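Local coordinates for Blr3880 protein (Bradyrhizobium japonicum, PDB 2OOD) that probably catalyses the zinc-dependent hydrolytic deamination of guanine to xanthine and ammonia, as a member of the metallo-dependent hydrolase superfamily, at residues M38-F48 / F398-F406; Y110-V120 / S142-E152. One frame throughout, in Å; residues are numbered along the deposited sequence.

Contact 1 (M38-F48 / F398-F406); sequences MVVTDGVIKAF and FEPGKEADF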
loop_
_atom_site.group_PDB
_atom_site.type_symbol
_atom_site.label_atom_id
_atom_site.label_comp_id
_atom_site.label_asym_id
_atom_site.label_seq_id
_atom_site.Cartn_x
_atom_site.Cartn_y
_atom_site.Cartn_z
HETATM N N MSE A 38 22.365 -0.462 -25.614
HETATM C CA MSE A 38 23.364 -0.273 -24.581
HETATM C C MSE A 38 24.419 -1.358 -24.774
HETATM O O MSE A 38 24.103 -2.547 -24.794
HETATM C CB MSE A 38 22.708 -0.394 -23.203
HETATM C CG MSE A 38 23.641 -0.173 -22.027
HETATM SE SE MSE A 38 22.638 -0.224 -20.316
HETATM C CE MSE A 38 22.891 -2.119 -19.819
ATOM N N VAL A 39 25.668 -0.936 -24.936
ATOM C CA VAL A 39 26.776 -1.853 -25.145
ATOM C C VAL A 39 27.550 -2.018 -23.844
ATOM O O VAL A 39 28.240 -1.095 -23.402
ATOM C CB VAL A 39 27.722 -1.321 -26.249
ATOM C CG1 VAL A 39 28.926 -2.216 -26.384
ATOM C CG2 VAL A 39 26.976 -1.234 -27.571
ATOM N N VAL A 40 27.436 -3.193 -23.235
ATOM C CA VAL A 40 28.113 -3.470 -21.970
ATOM C C VAL A 40 29.263 -4.457 -22.167
ATOM O O VAL A 40 29.072 -5.527 -22.742
ATOM C CB VAL A 40 27.131 -4.079 -20.945
ATOM C CG1 VAL A 40 27.713 -3.997 -19.553
ATOM C CG2 VAL A 40 25.808 -3.378 -21.022
ATOM N N THR A 41 30.450 -4.102 -21.686
ATOM C CA THR A 41 31.614 -4.978 -21.802
ATOM C C THR A 41 32.096 -5.377 -20.414
ATOM O O THR A 41 32.585 -4.536 -19.651
ATOM C CB THR A 41 32.782 -4.288 -22.544
ATOM O OG1 THR A 41 32.432 -4.108 -23.924
ATOM C CG2 THR A 41 34.044 -5.136 -22.454
ATOM N N ASP A 42 31.965 -6.663 -20.099
ATOM C CA ASP A 42 32.367 -7.174 -18.793
ATOM C C ASP A 42 31.560 -6.484 -17.697
ATOM O O ASP A 42 32.093 -6.140 -16.642
ATOM C CB ASP A 42 33.872 -6.959 -18.569
ATOM C CG ASP A 42 34.729 -7.941 -19.368
ATOM O OD1 ASP A 42 34.165 -8.622 -20.259
ATOM O OD2 ASP A 42 35.954 -8.029 -19.110
ATOM N N GLY A 43 30.273 -6.270 -17.971
ATOM C CA GLY A 43 29.386 -5.645 -17.004
ATOM C C GLY A 43 29.509 -4.142 -16.831
ATOM O O GLY A 43 29.042 -3.597 -15.829
ATOM N N VAL A 44 30.125 -3.462 -17.788
ATOM C CA VAL A 44 30.278 -2.016 -17.698
ATOM C C VAL A 44 29.757 -1.341 -18.957
ATOM O O VAL A 44 30.124 -1.732 -20.065
ATOM C CB VAL A 44 31.749 -1.637 -17.492
ATOM C CG1 VAL A 44 31.925 -0.136 -17.623
ATOM C CG2 VAL A 44 32.201 -2.099 -16.122
ATOM N N ILE A 45 28.891 -0.339 -18.792
ATOM C CA ILE A 45 28.332 0.368 -19.947
ATOM C C ILE A 45 29.484 0.964 -20.741
ATOM O O ILE A 45 30.382 1.587 -20.170
ATOM C CB ILE A 45 27.411 1.547 -19.543
ATOM C CG1 ILE A 45 26.582 1.204 -18.300
ATOM C CG2 ILE A 45 26.480 1.873 -20.702
ATOM C CD1 ILE A 45 25.481 0.236 -18.559
ATOM N N LYS A 46 29.469 0.769 -22.053
ATOM C CA LYS A 46 30.528 1.317 -22.893
ATOM C C LYS A 46 29.961 2.325 -23.874
ATOM O O LYS A 46 30.662 3.228 -24.323
ATOM C CB LYS A 46 31.246 0.201 -23.649
ATOM C CG LYS A 46 32.061 -0.709 -22.748
ATOM C CD LYS A 46 33.128 0.065 -21.971
ATOM C CE LYS A 46 33.930 -0.879 -21.074
ATOM N NZ LYS A 46 34.994 -0.170 -20.301
ATOM N N ALA A 47 28.683 2.172 -24.195
ATOM C CA ALA A 47 28.029 3.072 -25.118
ATOM C C ALA A 47 26.521 2.960 -24.964
ATOM O O ALA A 47 25.966 1.862 -24.890
ATOM C CB ALA A 47 28.439 2.742 -26.545
ATOM N N PHE A 48 25.859 4.107 -24.913
ATOM C CA PHE A 48 24.411 4.141 -24.775
ATOM C C PHE A 48 23.878 5.214 -25.719
ATOM O O PHE A 48 24.510 6.256 -25.902
ATOM C CB PHE A 48 24.034 4.457 -23.320
ATOM C CG PHE A 48 22.555 4.416 -23.050
ATOM C CD1 PHE A 48 21.816 3.259 -23.295
ATOM C CD2 PHE A 48 21.894 5.538 -22.563
ATOM C CE1 PHE A 48 20.427 3.227 -23.058
ATOM C CE2 PHE A 48 20.511 5.512 -22.326
ATOM C CZ PHE A 48 19.782 4.356 -22.576
ATOM N N PHE A 398 22.243 5.052 -17.120
ATOM C CA PHE A 398 22.956 4.365 -18.173
ATOM C C PHE A 398 24.136 5.113 -18.795
ATOM O O PHE A 398 24.448 4.923 -19.969
ATOM C CB PHE A 398 21.956 3.980 -19.248
ATOM C CG PHE A 398 20.826 3.141 -18.735
ATOM C CD1 PHE A 398 21.076 2.019 -17.945
ATOM C CD2 PHE A 398 19.509 3.446 -19.058
ATOM C CE1 PHE A 398 20.029 1.212 -17.487
ATOM C CE2 PHE A 398 18.456 2.642 -18.603
ATOM C CZ PHE A 398 18.722 1.527 -17.820
ATOM N N GLU A 399 24.800 5.959 -18.023
ATOM C CA GLU A 399 25.948 6.683 -18.547
ATOM C C GLU A 399 27.150 5.760 -18.687
ATOM O O GLU A 399 27.443 4.973 -17.788
ATOM C CB GLU A 399 26.319 7.843 -17.616
ATOM C CG GLU A 399 25.469 9.082 -17.805
ATOM C CD GLU A 399 25.690 9.746 -19.160
ATOM O OE1 GLU A 399 25.643 9.047 -20.202
ATOM O OE2 GLU A 399 25.902 10.978 -19.179
ATOM N N PRO A 400 27.864 5.848 -19.818
ATOM C CA PRO A 400 29.046 5.017 -20.066
ATOM C C PRO A 400 30.029 5.078 -18.903
ATOM O O PRO A 400 30.328 6.155 -18.391
ATOM C CB PRO A 400 29.623 5.623 -21.339
ATOM C CG PRO A 400 28.382 6.013 -22.092
ATOM C CD PRO A 400 27.539 6.663 -21.003
ATOM N N GLY A 401 30.524 3.918 -18.485
ATOM C CA GLY A 401 31.466 3.878 -17.382
ATOM C C GLY A 401 30.832 3.382 -16.097
ATOM O O GLY A 401 31.523 3.030 -15.140
ATOM N N LYS A 402 29.506 3.361 -16.070
ATOM C CA LYS A 402 28.791 2.901 -14.893
ATOM C C LYS A 402 28.528 1.409 -14.982
ATOM O O LYS A 402 28.571 0.817 -16.063
ATOM C CB LYS A 402 27.476 3.669 -14.735
ATOM C CG LYS A 402 27.693 5.111 -14.303
ATOM C CD LYS A 402 26.412 5.804 -13.902
ATOM C CE LYS A 402 26.727 7.155 -13.271
ATOM N NZ LYS A 402 25.512 7.867 -12.799
ATOM N N GLU A 403 28.271 0.798 -13.835
ATOM C CA GLU A 403 28.009 -0.624 -13.788
ATOM C C GLU A 403 26.617 -0.883 -14.366
ATOM O O GLU A 403 25.682 -0.120 -14.131
ATOM C CB GLU A 403 28.162 -1.090 -12.345
ATOM C CG GLU A 403 29.463 -0.563 -11.758
ATOM C CD GLU A 403 29.765 -1.085 -10.378
ATOM O OE1 GLU A 403 28.856 -1.084 -9.525
ATOM O OE2 GLU A 403 30.923 -1.486 -10.139
ATOM N N ALA A 404 26.492 -1.953 -15.142
ATOM C CA ALA A 404 25.237 -2.271 -15.803
ATOM C C ALA A 404 24.211 -3.081 -15.029
ATOM O O ALA A 404 24.018 -4.261 -15.305
ATOM C CB ALA A 404 25.527 -2.956 -17.126
ATOM N N ASP A 405 23.552 -2.456 -14.058
ATOM C CA ASP A 405 22.496 -3.131 -13.304
ATOM C C ASP A 405 21.219 -2.547 -13.879
ATOM O O ASP A 405 21.111 -1.335 -14.005
ATOM C CB ASP A 405 22.565 -2.799 -11.813
ATOM C CG ASP A 405 23.790 -3.373 -11.141
ATOM O OD1 ASP A 405 24.473 -4.194 -11.779
ATOM O OD2 ASP A 405 24.067 -3.015 -9.976
ATOM N N PHE A 406 20.258 -3.378 -14.255
ATOM C CA PHE A 406 19.027 -2.824 -14.792
ATOM C C PHE A 406 17.831 -3.743 -14.671
ATOM O O PHE A 406 17.970 -4.928 -14.379
ATOM C CB PHE A 406 19.222 -2.373 -16.246
ATOM C CG PHE A 406 19.758 -3.440 -17.162
ATOM C CD1 PHE A 406 18.895 -4.217 -17.931
ATOM C CD2 PHE A 406 21.130 -3.671 -17.260
ATOM C CE1 PHE A 406 19.396 -5.209 -18.786
ATOM C CE2 PHE A 406 21.630 -4.661 -18.111
ATOM C CZ PHE A 406 20.760 -5.425 -18.869
#
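Over the centre of one face of the Phe-48 ring sits the CB of Phe-398, 3.7 Å from the ring centroid, a CH-pi contact nearly on the ring normal. The two phenyl rings themselves meet obliquely, planes at 54°, with Phe-48 CZ against Phe-398 CD2. Phe-48 has its CG anti to the backbone N (chi1 -176°), which swings the ring under Phe-398 CB, the two side chains crossing at a slant. The Phe-398 ring is also met obliquely by the selenium of selenomethionine Met-38, SE to CD1 3.6 Å, a Met-aromatic contact. The Met-38 chain bends at its last torsion and turns CE to the Phe-406 ring and to Ala-404 CB. Ala-404 CB also takes Val-40 CG1 and, at 3.5 Å, Ile-45 CD1. With an alanine at Phe-48, Phe-398 CB would probably lose the ring face it rests on, and a gap would open beside Phe-398 CD2.

The hairpin strands 36-41 and 45-48 belong to a four-stranded mixed sheet, 45-48 outermost within this chain; the loop runs into strand 406-409. Backbone bonds tie them: Ala-404 N to Gly-43 O at 3.1 Å, Ile-45 N to Lys-402 O at 3.0 Å and Gly-401 N to Ile-45 O at 2.9 Å. Glu-403 pairs elsewhere, with Arg-198 and Arg-159. Three main-chain bonds thus fix the loop against the hairpin, while the side chains between make an apolar, aromatic cluster.

Contact 2 (Y110-V120 / S142-E152); sequences YKDRNYAREGV and SPVATEELFEE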
loop_
_atom_site.group_PDB
_atom_site.type_symbol
_atom_site.label_atom_id
_atom_site.label_comp_id
_atom_site.label_asym_id
_atom_site.label_seq_id
_atom_site.Cartn_x
_atom_site.Cartn_y
_atom_site.Cartn_z
ATOM N N TYR A 110 20.400 -15.511 13.577
ATOM C CA TYR A 110 21.475 -15.354 12.614
ATOM C C TYR A 110 22.863 -15.561 13.205
ATOM O O TYR A 110 23.869 -15.371 12.517
ATOM C CB TYR A 110 21.369 -13.989 11.924
ATOM C CG TYR A 110 20.231 -13.939 10.928
ATOM C CD1 TYR A 110 18.908 -14.023 11.347
ATOM C CD2 TYR A 110 20.475 -13.873 9.565
ATOM C CE1 TYR A 110 17.861 -14.046 10.432
ATOM C CE2 TYR A 110 19.437 -13.898 8.643
ATOM C CZ TYR A 110 18.134 -13.985 9.081
ATOM O OH TYR A 110 17.103 -14.021 8.164
ATOM N N LYS A 111 22.905 -15.942 14.481
ATOM C CA LYS A 111 24.162 -16.231 15.174
ATOM C C LYS A 111 24.655 -17.526 14.535
ATOM O O LYS A 111 25.856 -17.729 14.332
ATOM C CB LYS A 111 23.911 -16.495 16.660
ATOM C CG LYS A 111 24.362 -15.416 17.612
ATOM C CD LYS A 111 24.207 -15.904 19.051
ATOM C CE LYS A 111 24.650 -14.838 20.053
ATOM N NZ LYS A 111 24.294 -15.195 21.481
ATOM N N ASP A 112 23.686 -18.393 14.242
ATOM C CA ASP A 112 23.896 -19.693 13.617
ATOM C C ASP A 112 24.185 -19.451 12.133
ATOM O O ASP A 112 23.359 -18.868 11.426
ATOM C CB ASP A 112 22.626 -20.520 13.792
ATOM C CG ASP A 112 22.712 -21.868 13.133
ATOM O OD1 ASP A 112 22.682 -22.885 13.862
ATOM O OD2 ASP A 112 22.807 -21.914 11.886
ATOM N N ARG A 113 25.346 -19.900 11.655
ATOM C CA ARG A 113 25.726 -19.661 10.266
ATOM C C ARG A 113 24.858 -20.325 9.204
ATOM O O ARG A 113 24.765 -19.823 8.082
ATOM C CB ARG A 113 27.184 -20.041 10.047
ATOM C CG ARG A 113 27.722 -19.586 8.713
ATOM C CD ARG A 113 29.166 -19.996 8.563
ATOM N NE ARG A 113 30.030 -19.372 9.564
ATOM C CZ ARG A 113 30.336 -18.078 9.596
ATOM N NH1 ARG A 113 29.848 -17.246 8.684
ATOM N NH2 ARG A 113 31.151 -17.615 10.534
ATOM N N ASN A 114 24.224 -21.443 9.536
ATOM C CA ASN A 114 23.363 -22.113 8.567
ATOM C C ASN A 114 22.111 -21.289 8.305
ATOM O O ASN A 114 21.704 -21.105 7.155
ATOM C CB ASN A 114 22.970 -23.506 9.059
ATOM C CG ASN A 114 24.119 -24.491 8.982
ATOM O OD1 ASN A 114 24.612 -24.809 7.895
ATOM N ND2 ASN A 114 24.562 -24.971 10.139
ATOM N N TYR A 115 21.503 -20.795 9.380
ATOM C CA TYR A 115 20.302 -19.971 9.279
ATOM C C TYR A 115 20.659 -18.674 8.562
ATOM O O TYR A 115 19.928 -18.211 7.700
ATOM C CB TYR A 115 19.769 -19.646 10.672
ATOM C CG TYR A 115 18.336 -19.191 10.698
ATOM C CD1 TYR A 115 17.301 -20.106 10.720
ATOM C CD2 TYR A 115 18.012 -17.844 10.708
ATOM C CE1 TYR A 115 15.972 -19.696 10.756
ATOM C CE2 TYR A 115 16.684 -17.418 10.741
ATOM C CZ TYR A 115 15.668 -18.353 10.769
ATOM O OH TYR A 115 14.342 -17.951 10.831
ATOM N N ALA A 116 21.792 -18.092 8.932
ATOM C CA ALA A 116 22.243 -16.852 8.327
ATOM C C ALA A 116 22.417 -17.033 6.830
ATOM O O ALA A 116 22.015 -16.178 6.036
ATOM C CB ALA A 116 23.558 -16.410 8.954
ATOM N N ARG A 117 23.025 -18.151 6.443
ATOM C CA ARG A 117 23.258 -18.431 5.030
ATOM C C ARG A 117 21.944 -18.556 4.256
ATOM O O ARG A 117 21.839 -18.092 3.119
ATOM C CB ARG A 117 24.085 -19.707 4.866
ATOM C CG ARG A 117 24.421 -20.010 3.419
ATOM C CD ARG A 117 25.104 -21.357 3.260
ATOM N NE ARG A 117 26.409 -21.384 3.906
ATOM C CZ ARG A 117 26.725 -22.185 4.920
ATOM N NH1 ARG A 117 25.817 -23.026 5.409
ATOM N NH2 ARG A 117 27.952 -22.157 5.434
ATOM N N GLU A 118 20.942 -19.176 4.871
ATOM C CA GLU A 118 19.653 -19.336 4.211
ATOM C C GLU A 118 18.904 -18.006 4.112
ATOM O O GLU A 118 18.291 -17.711 3.085
ATOM C CB GLU A 118 18.790 -20.342 4.954
ATOM C CG GLU A 118 17.992 -21.205 4.010
ATOM C CD GLU A 118 16.613 -21.527 4.544
ATOM O OE1 GLU A 118 16.501 -21.884 5.748
ATOM O OE2 GLU A 118 15.643 -21.427 3.749
ATOM N N GLY A 119 18.948 -17.213 5.183
ATOM C CA GLY A 119 18.284 -15.924 5.175
ATOM C C GLY A 119 18.893 -15.045 4.102
ATOM O O GLY A 119 18.178 -14.442 3.306
ATOM N N VAL A 120 20.220 -14.978 4.070
ATOM C CA VAL A 120 20.915 -14.170 3.077
ATOM C C VAL A 120 20.499 -14.559 1.669
ATOM O O VAL A 120 20.383 -13.712 0.787
ATOM C CB VAL A 120 22.439 -14.333 3.183
ATOM C CG1 VAL A 120 23.110 -13.678 1.988
ATOM C CG2 VAL A 120 22.937 -13.718 4.481
ATOM N N SER A 142 25.868 -10.032 15.388
ATOM C CA SER A 142 26.835 -11.111 15.183
ATOM C C SER A 142 27.510 -10.997 13.822
ATOM O O SER A 142 26.842 -10.863 12.804
ATOM C CB SER A 142 26.132 -12.466 15.276
ATOM O OG SER A 142 26.892 -13.473 14.625
ATOM N N PRO A 143 28.847 -11.064 13.786
ATOM C CA PRO A 143 29.563 -10.959 12.506
ATOM C C PRO A 143 29.133 -11.994 11.455
ATOM O O PRO A 143 29.279 -11.761 10.254
ATOM C CB PRO A 143 31.031 -11.113 12.915
ATOM C CG PRO A 143 31.056 -10.531 14.292
ATOM C CD PRO A 143 29.792 -11.099 14.915
ATOM N N VAL A 144 28.601 -13.125 11.913
ATOM C CA VAL A 144 28.153 -14.200 11.025
ATOM C C VAL A 144 27.245 -13.694 9.901
ATOM O O VAL A 144 27.577 -13.816 8.718
ATOM C CB VAL A 144 27.393 -15.288 11.821
ATOM C CG1 VAL A 144 26.901 -16.380 10.893
ATOM C CG2 VAL A 144 28.295 -15.869 12.885
ATOM N N ALA A 145 26.101 -13.128 10.279
ATOM C CA ALA A 145 25.144 -12.606 9.312
ATOM C C ALA A 145 25.810 -11.666 8.308
ATOM O O ALA A 145 25.507 -11.708 7.117
ATOM C CB ALA A 145 24.022 -11.891 10.036
ATOM N N THR A 146 26.717 -10.818 8.779
ATOM C CA THR A 146 27.404 -9.894 7.883
ATOM C C THR A 146 28.332 -10.614 6.904
ATOM O O THR A 146 28.399 -10.257 5.724
ATOM C CB THR A 146 28.239 -8.856 8.665
ATOM O OG1 THR A 146 27.362 -8.013 9.420
ATOM C CG2 THR A 146 29.056 -7.992 7.707
ATOM N N GLU A 147 29.050 -11.622 7.392
ATOM C CA GLU A 147 29.970 -12.369 6.540
ATOM C C GLU A 147 29.197 -13.091 5.444
ATOM O O GLU A 147 29.544 -12.993 4.268
ATOM C CB GLU A 147 30.768 -13.383 7.362
ATOM C CG GLU A 147 31.607 -12.770 8.466
ATOM C CD GLU A 147 32.147 -13.810 9.434
ATOM O OE1 GLU A 147 31.572 -14.918 9.476
ATOM O OE2 GLU A 147 33.129 -13.520 10.158
ATOM N N GLU A 148 28.144 -13.808 5.828
ATOM C CA GLU A 148 27.341 -14.536 4.853
ATOM C C GLU A 148 26.711 -13.622 3.806
ATOM O O GLU A 148 26.542 -14.027 2.658
ATOM C CB GLU A 148 26.245 -15.342 5.554
ATOM C CG GLU A 148 26.756 -16.529 6.356
ATOM C CD GLU A 148 27.637 -17.458 5.534
ATOM O OE1 GLU A 148 27.254 -17.790 4.393
ATOM O OE2 GLU A 148 28.708 -17.865 6.032
ATOM N N LEU A 149 26.369 -12.393 4.195
ATOM C CA LEU A 149 25.754 -11.444 3.269
ATOM C C LEU A 149 26.740 -10.939 2.224
ATOM O O LEU A 149 26.437 -10.909 1.034
ATOM C CB LEU A 149 25.158 -10.247 4.021
ATOM C CG LEU A 149 24.689 -9.109 3.105
ATOM C CD1 LEU A 149 23.512 -9.563 2.269
ATOM C CD2 LEU A 149 24.315 -7.902 3.928
ATOM N N PHE A 150 27.918 -10.529 2.669
ATOM C CA PHE A 150 28.922 -10.035 1.740
ATOM C C PHE A 150 29.347 -11.112 0.749
ATOM O O PHE A 150 29.530 -10.842 -0.436
ATOM C CB PHE A 150 30.155 -9.549 2.500
ATOM C CG PHE A 150 30.044 -8.141 3.004
ATOM C CD1 PHE A 150 29.788 -7.093 2.122
ATOM C CD2 PHE A 150 30.242 -7.853 4.353
ATOM C CE1 PHE A 150 29.735 -5.774 2.574
ATOM C CE2 PHE A 150 30.192 -6.536 4.815
ATOM C CZ PHE A 150 29.939 -5.496 3.922
ATOM N N GLU A 151 29.505 -12.334 1.235
ATOM C CA GLU A 151 29.940 -13.426 0.384
ATOM C C GLU A 151 28.927 -13.871 -0.666
ATOM O O GLU A 151 29.304 -14.148 -1.808
ATOM C CB GLU A 151 30.407 -14.593 1.256
ATOM C CG GLU A 151 31.875 -14.447 1.640
ATOM C CD GLU A 151 32.255 -15.179 2.911
ATOM O OE1 GLU A 151 31.821 -16.337 3.095
ATOM O OE2 GLU A 151 33.007 -14.594 3.725
ATOM N N GLU A 152 27.649 -13.932 -0.300
ATOM C CA GLU A 152 26.625 -14.320 -1.263
ATOM C C GLU A 152 26.435 -13.170 -2.248
ATOM O O GLU A 152 26.007 -13.373 -3.379
ATOM C CB GLU A 152 25.307 -14.627 -0.552
ATOM C CG GLU A 152 24.156 -14.939 -1.487
ATOM C CD GLU A 152 24.447 -16.108 -2.414
ATOM O OE1 GLU A 152 25.468 -16.791 -2.208
ATOM O OE2 GLU A 152 23.652 -16.354 -3.346
HETATM O O HOH W 1 28.709 -19.943 3.359
HETATM O O HOH W 2 30.066 -20.816 5.499
#
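Two neighbouring helices of the amidohydrolase TIM barrel, 113-129 and 143-156, pack here through knobs-into-holes contacts; strand 132-138 lies between them in the chain. Their short segments run at 41° with the axes 8.8 Å apart. Val-120 is one knob, set among Ala-145, Glu-148, Leu-149 and Glu-152, its CG1 reaching Glu-152 CB at 3.5 Å. Nearer the helix starts, Val-144 CG1 lies over one face of the Arg-113 guanidinium and touches Ala-116 CB, while Ala-145 CB meets Tyr-110 CB. Each helix has its own N-cap, Asp-112 and Ser-142.

The other knob, Glu-148, is buried among Arg-113, Ala-116, Arg-117 and Val-120, where a salt-bridge network meets its charge. Arg-113 bends at chi3 (-63°), which turns its guanidinium toward Glu-147 and Glu-148. There NH1 and NH2 both grip Glu-147 OE1, at 3.0 and 2.9 Å, in a nearly coplanar end-on arrangement. Glu-147 OE2 goes on to Arg-188, so the charges continue toward helix 179-193. Arg-113 NH1 also gives a bond to Glu-148 OE2 at 3.0 Å, using the anti lone pair of that oxygen, with the carboxylate turned 62° from the guanidinium. The other carboxylate oxygen, Glu-148 OE1, makes a long salt bridge to Arg-117, and a water bridges the pair, accepting from Arg-117 NE and donating to Glu-148 OE1, 2.8 Å from each.

In the fold
Contacts 1 and 2 lie on different parts of the chain fold, their centres about 31 Å apart and their nearest atoms about 12 Å apart, without touching. Contact 1 joins a hairpin from the N-terminal part of the chain to the loop leading into strand 406-409, and so links two regions on either side of the barrel in sequence; contact 2 falls between them and joins consecutive barrel helices. Contact 1 is remote from the zinc and guanine sites. Contact 2 is closer: the side chain of Tyr-110 is about 9 Å from that of zinc ligand His-81, and that of Leu-149 about 13 Å from the zinc ion. Trp-420 of the second subunit packs on Tyr-110.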